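Local coordinates for protein CD160 antigen (Homo sapiens, PDB 6NGG) that acts on immune cells as a receptor for MHC class I molecules and TNFRSF14, delivering stimulatory or inhibitory signals that regulate cell activation and differentiation, at residues M1-S6 with T20-K25; R14-C19 with M71-Q76; E29-F34 with I66-M71; M33-D38 with G83-C88; S75-L80 with F103-T108. The protein carries 1 engineered substitution. All coordinates share one frame; numbering follows the deposited sequence.

Interaction 1. Residues M1-S6 with T20-K25; sequences MINITS and TVWHKK
Residues 1-6 and 20-25 belong to the antiparallel hairpin of strands 3-11 and 14-22, at the edge of the three-stranded sheet of this immunoglobulin-like sandwich. Main-chain bonds hold it together. Thr-5 and Thr-20 form a hydrogen-bonded pair, with Thr-5 N at 2.7 Å from Thr-20 O. Farther toward the N-terminus, Ile-2 N gives an almost straight bond to Trp-22 O, 2.7 Å long, and Trp-22 N reaches Asn-3 O. A water accepts from Met-1 N and Lys-24 N. The apolar contacts turn inward: the Met-1 and Val-21 side chains cross obliquely, Met-1 CG 4.1 Å from Val-21 CG1, and Ile-4 CG1 sits 4.3 Å from Val-21 CG2. Met-1 and Val-21 reach Phe-31 of the facing sheet, while Ile-4 touches Cys-87. Polar and aromatic groups line the outer face. The Asn-3 amide lies alongside the Trp-22 side chain, its plane 13° from the indole, with OD1 at 3.4 Å from Trp-22 CB. Thr-20 CG2 covers one face of the ring near its rim. Thr-5 OG1, placed between the backbone N and carbonyl carbon (chi1 58°), lies in the indole plane and accepts a nearly straight bond from Trp-22 NE1 at 2.9 Å.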
# COMPACT_ATOMS: atom_id res chain seq x y z
N MET A 1 9.59 3.75 11.37
CA MET A 1 8.38 4.10 10.63
C MET A 1 7.85 5.38 11.18
O MET A 1 7.51 5.42 12.35
CB MET A 1 7.23 3.07 10.85
CG MET A 1 7.47 1.64 10.48
SD MET A 1 5.84 0.83 10.19
CE MET A 1 5.11 0.58 11.77
N ILE A 2 7.70 6.41 10.35
CA ILE A 2 7.08 7.65 10.78
C ILE A 2 5.69 7.74 10.29
O ILE A 2 4.79 8.03 11.05
CB ILE A 2 7.77 8.94 10.20
CG1 ILE A 2 9.29 8.83 10.18
CG2 ILE A 2 7.32 10.18 11.00
CD1 ILE A 2 9.93 8.45 11.50
N ASN A 3 5.50 7.58 8.97
CA ASN A 3 4.20 7.83 8.34
C ASN A 3 4.11 7.04 7.00
O ASN A 3 5.10 6.66 6.47
CB ASN A 3 4.00 9.32 8.04
CG ASN A 3 4.96 9.83 6.99
OD1 ASN A 3 6.17 9.84 7.20
ND2 ASN A 3 4.45 10.30 5.88
N ILE A 4 2.91 6.84 6.51
CA ILE A 4 2.64 6.10 5.25
C ILE A 4 1.95 7.02 4.29
O ILE A 4 1.01 7.64 4.69
CB ILE A 4 1.68 4.91 5.47
CG1 ILE A 4 2.10 4.06 6.62
CG2 ILE A 4 1.65 4.05 4.21
CD1 ILE A 4 1.28 2.78 6.73
N THR A 5 2.44 7.14 3.05
CA THR A 5 1.81 7.94 2.05
C THR A 5 1.23 7.03 0.98
O THR A 5 1.72 5.89 0.77
CB THR A 5 2.77 8.95 1.42
OG1 THR A 5 3.89 8.29 0.84
CG2 THR A 5 3.24 9.90 2.47
N SER A 6 0.22 7.53 0.31
CA SER A 6 -0.52 6.75 -0.69
C SER A 6 -0.52 7.45 -2.03
O SER A 6 -0.58 8.67 -2.11
CB SER A 6 -1.94 6.60 -0.27
OG SER A 6 -1.92 5.86 0.90
N THR A 20 3.75 3.85 0.64
CA THR A 20 5.14 4.22 0.93
C THR A 20 5.25 4.55 2.39
O THR A 20 4.54 5.44 2.90
CB THR A 20 5.60 5.39 0.09
OG1 THR A 20 5.27 5.13 -1.22
CG2 THR A 20 7.09 5.58 0.19
N VAL A 21 6.00 3.74 3.07
CA VAL A 21 6.39 4.00 4.43
C VAL A 21 7.69 4.79 4.44
O VAL A 21 8.64 4.40 3.85
CB VAL A 21 6.62 2.68 5.22
CG1 VAL A 21 7.07 2.97 6.63
CG2 VAL A 21 5.40 1.79 5.18
N TRP A 22 7.68 5.88 5.18
CA TRP A 22 8.83 6.72 5.39
C TRP A 22 9.38 6.43 6.79
O TRP A 22 8.62 6.22 7.77
CB TRP A 22 8.46 8.19 5.28
CG TRP A 22 7.91 8.48 3.90
CD1 TRP A 22 6.64 8.27 3.47
CD2 TRP A 22 8.64 8.93 2.78
NE1 TRP A 22 6.52 8.58 2.14
CE2 TRP A 22 7.75 8.98 1.68
CE3 TRP A 22 10.01 9.20 2.56
CZ2 TRP A 22 8.17 9.33 0.37
CZ3 TRP A 22 10.43 9.56 1.26
CH2 TRP A 22 9.50 9.67 0.20
N HIS A 23 10.70 6.37 6.84
CA HIS A 23 11.40 5.94 8.04
C HIS A 23 12.81 6.47 8.03
O HIS A 23 13.33 6.81 7.03
CB HIS A 23 11.42 4.42 8.07
CG HIS A 23 11.90 3.75 6.82
ND1 HIS A 23 13.23 3.66 6.47
CD2 HIS A 23 11.23 3.01 5.90
CE1 HIS A 23 13.35 2.97 5.35
NE2 HIS A 23 12.14 2.53 5.01
N LYS A 24 13.39 6.61 9.20
CA LYS A 24 14.83 6.78 9.31
C LYS A 24 15.60 5.72 8.61
O LYS A 24 15.19 4.53 8.57
CB LYS A 24 15.24 6.66 10.76
CG LYS A 24 15.57 7.96 11.35
CD LYS A 24 14.41 8.60 11.96
CE LYS A 24 14.94 9.35 13.17
NZ LYS A 24 13.82 10.15 13.74
N LYS A 25 16.77 6.11 8.16
CA LYS A 25 17.63 5.19 7.46
C LYS A 25 17.99 3.95 8.27
O LYS A 25 18.18 2.86 7.71
CB LYS A 25 18.87 5.93 6.93
CG LYS A 25 19.85 6.30 8.01
CD LYS A 25 21.00 7.14 7.49
CE LYS A 25 21.86 7.57 8.69
NZ LYS A 25 23.20 7.92 8.22
O HOH W 1 11.48 5.84 11.52
O HOH W 2 3.02 6.13 -2.12

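Interaction 2. Residues R14-C19 with M71-Q76; sequences RLNLIC and MFTISQ
Arg-14 sets out with CG anti to the backbone N (chi1 159°) and runs extended to NE, while Asn-16 carries CG anti to its carbonyl carbon (chi1 -52°), so the guanidinium runs alongside Thr-73 and meets the amide oxygen two residues on. Arg-14 grips that oxygen side-on: NE lies on a lone pair of Asn-16 OD1 at 3.0 Å, whereas NH2 comes from above the carbonyl plane at 3.2 Å. From the partner strand Thr-73 OG1 donates to the same OD1 at 2.9 Å, also on a lone pair. Thr-73 CG2 meanwhile covers one face of the guanidinium, 3.4 Å from Arg-14 NE. Next along this face, Met-71, bent at its last torsion, lays CE at 3.7 Å from Ile-18 CD1, with SD against Asn-16 CB. On the other face, turned into the sandwich, Leu-17 CD1 meets the edge of the Phe-72 ring and lies 4.2 Å from Ile-74 CD1. Paired main-chain bonds join Leu-15 with Ile-74 and Leu-17 with Phe-72. With Asn-16 ND2 bonded to Ser-9 OG, the amide is fixed in rotation across all three strands, and three donors on OD1 would be expected to polarise its carbonyl.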
# COMPACT_ATOMS: atom_id res chain seq x y z
N ARG A 14 -3.97 -0.57 -17.07
CA ARG A 14 -3.37 -0.99 -15.81
C ARG A 14 -3.37 0.20 -14.80
O ARG A 14 -3.00 1.33 -15.16
CB ARG A 14 -1.96 -1.51 -16.15
CG ARG A 14 -0.99 -1.54 -15.02
CD ARG A 14 0.32 -2.12 -15.52
NE ARG A 14 1.27 -1.95 -14.43
CZ ARG A 14 2.38 -2.66 -14.23
NH1 ARG A 14 2.76 -3.66 -15.08
NH2 ARG A 14 3.11 -2.34 -13.16
N LEU A 15 -3.70 -0.10 -13.54
CA LEU A 15 -3.69 0.85 -12.42
C LEU A 15 -2.79 0.31 -11.33
O LEU A 15 -2.93 -0.87 -10.90
CB LEU A 15 -5.07 0.97 -11.85
CG LEU A 15 -5.24 1.94 -10.65
CD1 LEU A 15 -4.80 3.32 -10.94
CD2 LEU A 15 -6.70 1.89 -10.24
N ASN A 16 -1.85 1.12 -10.89
CA ASN A 16 -0.98 0.71 -9.80
C ASN A 16 -1.31 1.47 -8.51
O ASN A 16 -1.31 2.72 -8.53
CB ASN A 16 0.47 0.99 -10.21
CG ASN A 16 0.82 0.41 -11.55
OD1 ASN A 16 0.74 -0.78 -11.75
ND2 ASN A 16 1.20 1.30 -12.51
N LEU A 17 -1.52 0.79 -7.40
CA LEU A 17 -1.84 1.43 -6.12
C LEU A 17 -0.58 1.31 -5.29
O LEU A 17 -0.04 0.20 -5.13
CB LEU A 17 -3.02 0.78 -5.44
CG LEU A 17 -4.36 0.81 -6.20
CD1 LEU A 17 -5.50 0.17 -5.40
CD2 LEU A 17 -4.73 2.20 -6.69
N ILE A 18 -0.09 2.43 -4.79
CA ILE A 18 1.24 2.52 -4.17
C ILE A 18 1.19 3.02 -2.71
O ILE A 18 0.67 4.08 -2.40
CB ILE A 18 2.17 3.39 -5.02
CG1 ILE A 18 2.14 2.92 -6.53
CG2 ILE A 18 3.57 3.43 -4.46
CD1 ILE A 18 2.60 3.94 -7.54
N CYS A 19 1.76 2.23 -1.82
CA CYS A 19 1.91 2.57 -0.41
C CYS A 19 3.42 2.77 -0.08
O CYS A 19 4.21 1.93 -0.48
CB CYS A 19 1.43 1.44 0.40
SG CYS A 19 -0.28 0.88 0.18
N MET A 71 3.63 -1.96 -4.05
CA MET A 71 2.81 -1.61 -5.25
C MET A 71 1.90 -2.79 -5.55
O MET A 71 2.38 -3.97 -5.59
CB MET A 71 3.67 -1.19 -6.44
CG MET A 71 2.88 -0.98 -7.75
SD MET A 71 3.86 -0.61 -9.22
CE MET A 71 4.49 0.89 -8.61
N PHE A 72 0.59 -2.52 -5.55
CA PHE A 72 -0.41 -3.49 -5.93
C PHE A 72 -0.88 -3.12 -7.34
O PHE A 72 -1.32 -2.00 -7.58
CB PHE A 72 -1.55 -3.45 -4.95
CG PHE A 72 -2.69 -4.34 -5.32
CD1 PHE A 72 -2.53 -5.71 -5.30
CD2 PHE A 72 -3.94 -3.80 -5.61
CE1 PHE A 72 -3.58 -6.57 -5.59
CE2 PHE A 72 -4.99 -4.66 -5.93
CZ PHE A 72 -4.80 -6.03 -5.96
N THR A 73 -0.79 -4.07 -8.27
CA THR A 73 -1.14 -3.78 -9.66
C THR A 73 -2.45 -4.47 -10.05
O THR A 73 -2.65 -5.64 -9.73
CB THR A 73 -0.00 -4.13 -10.63
OG1 THR A 73 1.16 -3.31 -10.33
CG2 THR A 73 -0.43 -3.79 -12.11
N ILE A 74 -3.37 -3.69 -10.62
CA ILE A 74 -4.60 -4.15 -11.21
C ILE A 74 -4.39 -4.10 -12.75
O ILE A 74 -4.24 -3.06 -13.32
CB ILE A 74 -5.77 -3.28 -10.76
CG1 ILE A 74 -5.97 -3.35 -9.25
CG2 ILE A 74 -7.05 -3.68 -11.45
CD1 ILE A 74 -6.71 -2.17 -8.69
N SER A 75 -4.40 -5.24 -13.42
CA SER A 75 -4.09 -5.25 -14.89
C SER A 75 -5.22 -4.60 -15.73
O SER A 75 -4.97 -3.97 -16.73
CB SER A 75 -3.88 -6.70 -15.35
OG SER A 75 -2.83 -7.27 -14.60
N GLN A 76 -6.46 -4.83 -15.32
CA GLN A 76 -7.63 -4.26 -15.90
C GLN A 76 -8.61 -3.97 -14.76
O GLN A 76 -8.99 -4.89 -13.97
CB GLN A 76 -8.25 -5.31 -16.83
CG GLN A 76 -9.66 -4.97 -17.34
CD GLN A 76 -9.63 -4.20 -18.64
OE1 GLN A 76 -9.21 -4.75 -19.67
NE2 GLN A 76 -10.08 -2.95 -18.62

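Interaction 3. Residues E29-F34 with I66-M71; sequences EGFVMF and ISSQLM. Engineered in segment 29-34: Met-33 (natural residue Val).
Here the two sheets of the immunoglobulin-like sandwich meet face to face: the axes of segments 67-71 and 31-34 approach to 7.7 Å at an angle of 36°, with no hydrogen bond between them. Ser-68, the first of strand 67-71 to take part, turns inward. Its CB faces the tip of the Phe-31 ring, which stands between the backbone N and carbonyl carbon (chi1 57°), and its OG lies near the plane of that ring, 3.6 Å from Phe-31 CZ. The hydroxyl is itself hydrogen-bonded to Arg-56 NH1 and His-23 NE2, so a buried polar atom at the aromatic edge has its partners elsewhere. The backbone of Ser-68 meets Met-33, an engineered residue (valine in the natural protein), whose sulfur SD sits 3.4 Å from Ser-68 O. Gln-69 points its side chain outward, yet its main chain is touched too: Met-33, bent at its last torsion (chi3 -72°), brings CE to 3.6 Å from Gln-69 O. Met-33 also touches Val-21 of strand 14-22, within the core. Leu-70 points inward again, CG anti to the backbone N, and one methyl does the work. CD2 packs 4.2 Å from Met-33 CB and fits closest against the main chain beyond it, 3.7 Å from Phe-34 CA.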
# COMPACT_ATOMS: atom_id res chain seq x y z
N GLU A 29 13.83 -1.82 8.89
CA GLU A 29 13.66 -3.24 9.00
C GLU A 29 12.54 -3.52 9.95
O GLU A 29 12.25 -2.71 10.81
CB GLU A 29 14.94 -3.87 9.55
CG GLU A 29 15.31 -5.13 8.84
CD GLU A 29 15.98 -4.85 7.52
OE1 GLU A 29 17.10 -4.28 7.54
OE2 GLU A 29 15.39 -5.21 6.48
N GLY A 30 11.90 -4.66 9.79
CA GLY A 30 11.12 -5.24 10.85
C GLY A 30 9.66 -4.79 10.81
O GLY A 30 8.96 -4.89 11.80
N PHE A 31 9.18 -4.30 9.67
CA PHE A 31 7.74 -4.00 9.53
C PHE A 31 7.22 -4.69 8.26
O PHE A 31 7.97 -4.93 7.34
CB PHE A 31 7.39 -2.48 9.51
CG PHE A 31 8.09 -1.70 8.45
CD1 PHE A 31 7.58 -1.65 7.12
CD2 PHE A 31 9.25 -1.01 8.75
CE1 PHE A 31 8.22 -0.95 6.14
CE2 PHE A 31 9.90 -0.30 7.74
CZ PHE A 31 9.37 -0.25 6.43
N VAL A 32 5.94 -5.00 8.26
CA VAL A 32 5.21 -5.46 7.08
C VAL A 32 4.25 -4.36 6.64
O VAL A 32 3.62 -3.69 7.45
CB VAL A 32 4.47 -6.79 7.35
CG1 VAL A 32 3.46 -6.66 8.50
CG2 VAL A 32 3.80 -7.34 6.12
N MET A 33 4.19 -4.18 5.32
CA MET A 33 3.29 -3.25 4.65
C MET A 33 2.19 -4.07 4.02
O MET A 33 2.41 -5.17 3.56
CB MET A 33 4.02 -2.49 3.53
CG MET A 33 5.20 -1.59 4.00
SD MET A 33 6.18 -0.79 2.60
CE MET A 33 7.08 -2.16 1.92
N PHE A 34 1.00 -3.50 3.96
CA PHE A 34 -0.14 -4.17 3.33
C PHE A 34 -1.24 -3.18 2.93
O PHE A 34 -1.32 -2.09 3.38
CB PHE A 34 -0.65 -5.31 4.25
CG PHE A 34 -0.91 -4.90 5.72
CD1 PHE A 34 0.13 -4.86 6.65
CD2 PHE A 34 -2.19 -4.60 6.15
CE1 PHE A 34 -0.09 -4.49 7.95
CE2 PHE A 34 -2.43 -4.24 7.47
CZ PHE A 34 -1.36 -4.15 8.35
N ILE A 66 15.33 6.32 2.95
CA ILE A 66 14.39 6.66 4.06
C ILE A 66 12.97 6.23 3.75
O ILE A 66 12.02 6.80 4.30
CB ILE A 66 14.36 8.20 4.32
CG1 ILE A 66 14.02 8.93 3.00
CG2 ILE A 66 15.67 8.73 4.92
CD1 ILE A 66 13.60 10.37 3.22
N SER A 67 12.80 5.27 2.83
CA SER A 67 11.49 4.81 2.46
C SER A 67 11.40 3.36 1.92
O SER A 67 12.33 2.77 1.46
CB SER A 67 10.86 5.79 1.41
OG SER A 67 11.58 5.67 0.19
N SER A 68 10.20 2.84 1.99
CA SER A 68 9.95 1.49 1.50
C SER A 68 8.62 1.49 0.79
O SER A 68 7.63 2.00 1.37
CB SER A 68 9.86 0.55 2.70
OG SER A 68 11.12 0.35 3.35
N GLN A 69 8.54 0.79 -0.36
CA GLN A 69 7.36 0.87 -1.18
C GLN A 69 6.69 -0.46 -1.40
O GLN A 69 7.38 -1.47 -1.61
CB GLN A 69 7.70 1.49 -2.50
CG GLN A 69 6.50 1.81 -3.36
CD GLN A 69 6.92 2.17 -4.76
OE1 GLN A 69 7.32 3.32 -5.03
NE2 GLN A 69 6.83 1.19 -5.68
N LEU A 70 5.35 -0.44 -1.37
CA LEU A 70 4.50 -1.59 -1.81
C LEU A 70 3.64 -1.16 -2.98
O LEU A 70 2.99 -0.12 -2.94
CB LEU A 70 3.63 -2.08 -0.71
CG LEU A 70 2.42 -2.97 -1.05
CD1 LEU A 70 2.95 -4.25 -1.60
CD2 LEU A 70 1.65 -3.30 0.17
N MET A 71 3.63 -1.96 -4.05
CA MET A 71 2.81 -1.61 -5.25
C MET A 71 1.90 -2.79 -5.55
O MET A 71 2.38 -3.97 -5.59
CB MET A 71 3.67 -1.19 -6.44
CG MET A 71 2.88 -0.98 -7.75
SD MET A 71 3.86 -0.61 -9.22
CE MET A 71 4.49 0.89 -8.61

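Interaction 4. Residues M33-D38 with G83-C88; sequences MFLCKD and GTYQCC. Engineered in segment 33-38: Met-33 (natural residue Val).
A salt bridge where strand 33-37 ends opens the contact: Lys-37 NZ lies 2.8 Å from Asp-38 OD2, and NZ also donates to Ser-82 O, fixing the ammonium at two points. The other carboxylate oxygen crosses to the partner strand, Asp-38 OD1 accepting from Thr-84 N at 2.9 Å, well above the carboxylate plane. Asp-38 N returns a bond to Thr-84 O, so this aspartate clips onto one residue in both directions. The backbone angles of Gly-83 by themselves call for glycine, and a CB there would also clash with Asp-38 OD2 and Lys-37 NZ. Paired main-chain bonds continue through Cys-36 with Gln-86 and Phe-34 with Cys-88; Cys-36 N to Gln-86 O is the straightest, at 174°. Packing differs on the two faces. On one, Cys-88 CB sits over the Phe-34 ring, a CH-pi contact 3.9 Å from its centroid, with SG oblique to the ring; Cys-36 is disulfide-bonded to Cys-43. On the core face, Lys-37, extended as far as CE, lies along the Tyr-85 ring, CG at 4.0 Å from the centroid. Leu-35 CD1 fills in 4.2 Å from Cys-87 SG, the sulfur bonded to Cys-19. Tyr-85 OH, bonded to His-81 O four residues earlier, makes a tyrosine corner, which with the inter-sheet disulfide marks the immunoglobulin fold.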
# COMPACT_ATOMS: atom_id res chain seq x y z
N MET A 33 4.19 -4.18 5.32
CA MET A 33 3.29 -3.25 4.65
C MET A 33 2.19 -4.07 4.02
O MET A 33 2.41 -5.17 3.56
CB MET A 33 4.02 -2.49 3.53
CG MET A 33 5.20 -1.59 4.00
SD MET A 33 6.18 -0.79 2.60
CE MET A 33 7.08 -2.16 1.92
N PHE A 34 1.00 -3.50 3.96
CA PHE A 34 -0.14 -4.17 3.33
C PHE A 34 -1.24 -3.18 2.93
O PHE A 34 -1.32 -2.09 3.38
CB PHE A 34 -0.65 -5.31 4.25
CG PHE A 34 -0.91 -4.90 5.72
CD1 PHE A 34 0.13 -4.86 6.65
CD2 PHE A 34 -2.19 -4.60 6.15
CE1 PHE A 34 -0.09 -4.49 7.95
CE2 PHE A 34 -2.43 -4.24 7.47
CZ PHE A 34 -1.36 -4.15 8.35
N LEU A 35 -2.06 -3.61 2.01
CA LEU A 35 -3.08 -2.77 1.44
C LEU A 35 -4.35 -3.55 1.63
O LEU A 35 -4.43 -4.72 1.22
CB LEU A 35 -2.79 -2.61 -0.08
CG LEU A 35 -3.96 -1.96 -0.88
CD1 LEU A 35 -4.07 -0.48 -0.53
CD2 LEU A 35 -3.82 -2.10 -2.31
N CYS A 36 -5.35 -2.88 2.21
CA CYS A 36 -6.68 -3.49 2.41
C CYS A 36 -7.78 -2.73 1.65
O CYS A 36 -7.63 -1.54 1.35
CB CYS A 36 -7.00 -3.47 3.91
SG CYS A 36 -6.00 -4.55 4.95
N LYS A 37 -8.84 -3.48 1.31
CA LYS A 37 -10.00 -2.99 0.60
C LYS A 37 -11.25 -3.23 1.42
O LYS A 37 -11.58 -4.37 1.69
CB LYS A 37 -10.13 -3.65 -0.75
CG LYS A 37 -11.26 -3.13 -1.60
CD LYS A 37 -11.29 -3.86 -2.95
CE LYS A 37 -12.45 -3.31 -3.75
NZ LYS A 37 -13.75 -3.63 -3.12
N ASP A 38 -11.94 -2.16 1.80
CA ASP A 38 -13.31 -2.21 2.41
C ASP A 38 -13.42 -3.08 3.62
O ASP A 38 -14.36 -3.85 3.75
CB ASP A 38 -14.35 -2.74 1.41
CG ASP A 38 -14.58 -1.84 0.21
OD1 ASP A 38 -14.71 -0.63 0.35
OD2 ASP A 38 -14.74 -2.39 -0.87
N GLY A 83 -14.26 0.39 -4.60
CA GLY A 83 -14.37 0.43 -3.13
C GLY A 83 -13.34 1.34 -2.51
O GLY A 83 -12.67 2.09 -3.23
N THR A 84 -13.11 1.14 -1.21
CA THR A 84 -12.36 2.03 -0.37
C THR A 84 -11.12 1.25 0.08
O THR A 84 -11.26 0.06 0.48
CB THR A 84 -13.20 2.53 0.84
OG1 THR A 84 -14.20 3.46 0.37
CG2 THR A 84 -12.34 3.32 1.81
N TYR A 85 -9.97 1.85 -0.12
CA TYR A 85 -8.71 1.21 0.16
C TYR A 85 -7.90 1.96 1.24
O TYR A 85 -8.06 3.15 1.44
CB TYR A 85 -7.85 1.18 -1.11
CG TYR A 85 -8.36 0.32 -2.26
CD1 TYR A 85 -9.40 0.77 -3.13
CD2 TYR A 85 -7.84 -0.93 -2.50
CE1 TYR A 85 -9.82 0.00 -4.20
CE2 TYR A 85 -8.26 -1.70 -3.60
CZ TYR A 85 -9.30 -1.24 -4.42
OH TYR A 85 -9.75 -1.99 -5.50
N GLN A 86 -7.00 1.25 1.87
CA GLN A 86 -6.11 1.82 2.86
C GLN A 86 -4.82 1.04 2.88
O GLN A 86 -4.83 -0.20 2.92
CB GLN A 86 -6.76 1.79 4.24
CG GLN A 86 -5.97 2.60 5.26
CD GLN A 86 -6.54 2.63 6.66
OE1 GLN A 86 -6.47 3.69 7.32
NE2 GLN A 86 -7.10 1.52 7.14
N CYS A 87 -3.74 1.81 2.86
CA CYS A 87 -2.36 1.33 3.10
C CYS A 87 -2.12 1.28 4.61
O CYS A 87 -2.38 2.27 5.33
CB CYS A 87 -1.34 2.33 2.52
SG CYS A 87 -1.35 2.50 0.70
N CYS A 88 -1.52 0.18 5.09
CA CYS A 88 -1.14 0.04 6.48
C CYS A 88 0.25 -0.58 6.64
O CYS A 88 0.80 -1.19 5.73
CB CYS A 88 -2.22 -0.81 7.18
SG CYS A 88 -3.81 0.11 7.26

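Interaction 5. Residues S75-L80 with F103-T108; sequences SQVTPL and FSILFT
Phe-107, near the end of strand 97-107, directs its ring at the loop that follows strand 67-74, and Pro-79 lies flat against it. The two side chains run side by side and point the same way, so the pyrrolidine covers one face of the phenyl. Pro-79 CG stands 3.9 Å from the ring centroid, only 15° off the normal, a CH-pi contact. Its CD covers the side of the ring around Phe-107 CE2 and CZ, and Pro-79 N lies over the same face at 3.6 Å from Phe-107 CD2. CG of Phe-107 anti to its backbone N (chi1 -168°) throws the ring out to this position. At the edge, Val-77 O lies in the ring plane, 3.4 Å from Phe-107 CE2. Thr-78 C approaches Phe-107 CD2 to 3.3 Å. Val-77 turns its side chain toward the strand, CG1 at 4.3 Å from Phe-107 CD2 and equally far from Ile-105 CG2. Val-77 and Ile-105 both continue to Leu-15, closing this end of the sandwich interior. Outside the two segments, Ser-82 OG receives a bond from Phe-107 N and His-81 ND1 one from Thr-78 N. No hydrogen bond joins the segments themselves; the loop is held against the strand by dispersion and CH-pi contacts, and the carbonyl oxygen would be expected to meet the weakly positive rim of the ring.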
# COMPACT_ATOMS: atom_id res chain seq x y z
N SER A 75 -4.40 -5.24 -13.42
CA SER A 75 -4.09 -5.25 -14.89
C SER A 75 -5.22 -4.60 -15.73
O SER A 75 -4.97 -3.97 -16.73
CB SER A 75 -3.88 -6.70 -15.35
OG SER A 75 -2.83 -7.27 -14.60
N GLN A 76 -6.46 -4.83 -15.32
CA GLN A 76 -7.63 -4.26 -15.90
C GLN A 76 -8.61 -3.97 -14.76
O GLN A 76 -8.99 -4.89 -13.97
CB GLN A 76 -8.25 -5.31 -16.83
CG GLN A 76 -9.66 -4.97 -17.34
CD GLN A 76 -9.63 -4.20 -18.64
OE1 GLN A 76 -9.21 -4.75 -19.67
NE2 GLN A 76 -10.08 -2.95 -18.62
N VAL A 77 -9.05 -2.74 -14.65
CA VAL A 77 -9.97 -2.38 -13.58
C VAL A 77 -11.39 -2.88 -13.93
O VAL A 77 -11.91 -2.58 -14.97
CB VAL A 77 -9.97 -0.85 -13.31
CG1 VAL A 77 -10.92 -0.44 -12.20
CG2 VAL A 77 -8.57 -0.42 -12.85
N THR A 78 -11.98 -3.66 -13.07
CA THR A 78 -13.40 -4.10 -13.17
C THR A 78 -14.24 -3.65 -11.96
O THR A 78 -13.73 -2.99 -11.00
CB THR A 78 -13.43 -5.64 -13.22
OG1 THR A 78 -13.19 -6.17 -11.90
CG2 THR A 78 -12.44 -6.18 -14.24
N PRO A 79 -15.54 -4.00 -11.95
CA PRO A 79 -16.36 -3.65 -10.79
C PRO A 79 -15.89 -4.26 -9.50
O PRO A 79 -16.06 -3.69 -8.46
CB PRO A 79 -17.77 -4.15 -11.20
CG PRO A 79 -17.76 -4.10 -12.71
CD PRO A 79 -16.37 -4.64 -13.00
N LEU A 80 -15.24 -5.42 -9.55
CA LEU A 80 -14.61 -5.98 -8.40
C LEU A 80 -13.70 -4.99 -7.68
O LEU A 80 -13.50 -5.13 -6.51
CB LEU A 80 -13.75 -7.18 -8.79
CG LEU A 80 -13.69 -8.47 -7.98
CD1 LEU A 80 -14.99 -8.92 -7.34
CD2 LEU A 80 -13.25 -9.52 -9.04
N PHE A 103 -8.70 5.94 0.43
CA PHE A 103 -9.00 6.47 -0.88
C PHE A 103 -9.91 5.54 -1.63
O PHE A 103 -10.08 4.39 -1.19
CB PHE A 103 -7.68 6.75 -1.65
CG PHE A 103 -6.82 5.54 -1.85
CD1 PHE A 103 -5.94 5.11 -0.84
CD2 PHE A 103 -6.87 4.81 -3.05
CE1 PHE A 103 -5.11 4.02 -1.06
CE2 PHE A 103 -6.05 3.71 -3.25
CZ PHE A 103 -5.16 3.33 -2.25
N SER A 104 -10.44 5.97 -2.77
CA SER A 104 -11.43 5.09 -3.44
C SER A 104 -11.18 5.01 -4.88
O SER A 104 -10.71 6.02 -5.50
CB SER A 104 -12.89 5.61 -3.27
OG SER A 104 -13.13 6.01 -1.96
N ILE A 105 -11.51 3.82 -5.40
CA ILE A 105 -11.63 3.55 -6.79
C ILE A 105 -13.13 3.41 -7.09
O ILE A 105 -13.85 2.65 -6.40
CB ILE A 105 -10.93 2.24 -7.20
CG1 ILE A 105 -9.46 2.39 -7.37
CG2 ILE A 105 -11.35 1.78 -8.59
CD1 ILE A 105 -8.76 2.99 -6.23
N LEU A 106 -13.57 4.09 -8.16
CA LEU A 106 -14.95 3.89 -8.57
C LEU A 106 -15.01 3.45 -10.03
O LEU A 106 -14.51 4.16 -10.94
CB LEU A 106 -15.79 5.14 -8.33
CG LEU A 106 -17.24 5.01 -8.88
CD1 LEU A 106 -18.08 4.07 -8.01
CD2 LEU A 106 -17.85 6.39 -9.06
N PHE A 107 -15.56 2.25 -10.23
CA PHE A 107 -15.92 1.77 -11.55
C PHE A 107 -17.23 2.46 -11.99
O PHE A 107 -18.25 2.48 -11.29
CB PHE A 107 -16.00 0.26 -11.56
CG PHE A 107 -16.10 -0.34 -12.93
CD1 PHE A 107 -17.34 -0.41 -13.58
CD2 PHE A 107 -14.97 -0.83 -13.60
CE1 PHE A 107 -17.46 -0.99 -14.86
CE2 PHE A 107 -15.09 -1.42 -14.89
CZ PHE A 107 -16.33 -1.50 -15.51
N THR A 108 -17.18 3.03 -13.18
CA THR A 108 -18.26 3.87 -13.66
C THR A 108 -19.04 3.32 -14.85
O THR A 108 -18.65 2.32 -15.47
CB THR A 108 -17.69 5.26 -13.94
OG1 THR A 108 -18.74 6.20 -13.94
CG2 THR A 108 -16.97 5.30 -15.27

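In the fold
All five contacts lie in one immunoglobulin-like domain. Interactions 1 and 2, centres about 19 Å apart, share strand 14-22 and build the three-stranded sheet from either side of it. Interaction 4 belongs to the other sheet; interaction 3, its centre about 8 Å from that of interaction 1, packs sheet on sheet. The Cys-19 to Cys-87 disulfide ties interactions 2 and 4 across the core. Interaction 5 lies at the far end, its centre about 26 Å from that of interaction 1. Interaction 1 closes before interaction 3 opens, while segments of 2 and 4 interleave: the chain crosses from 14-22 to 31-37, returns with 67-74 and crosses again to 83-91, joining distant segments into one sandwich.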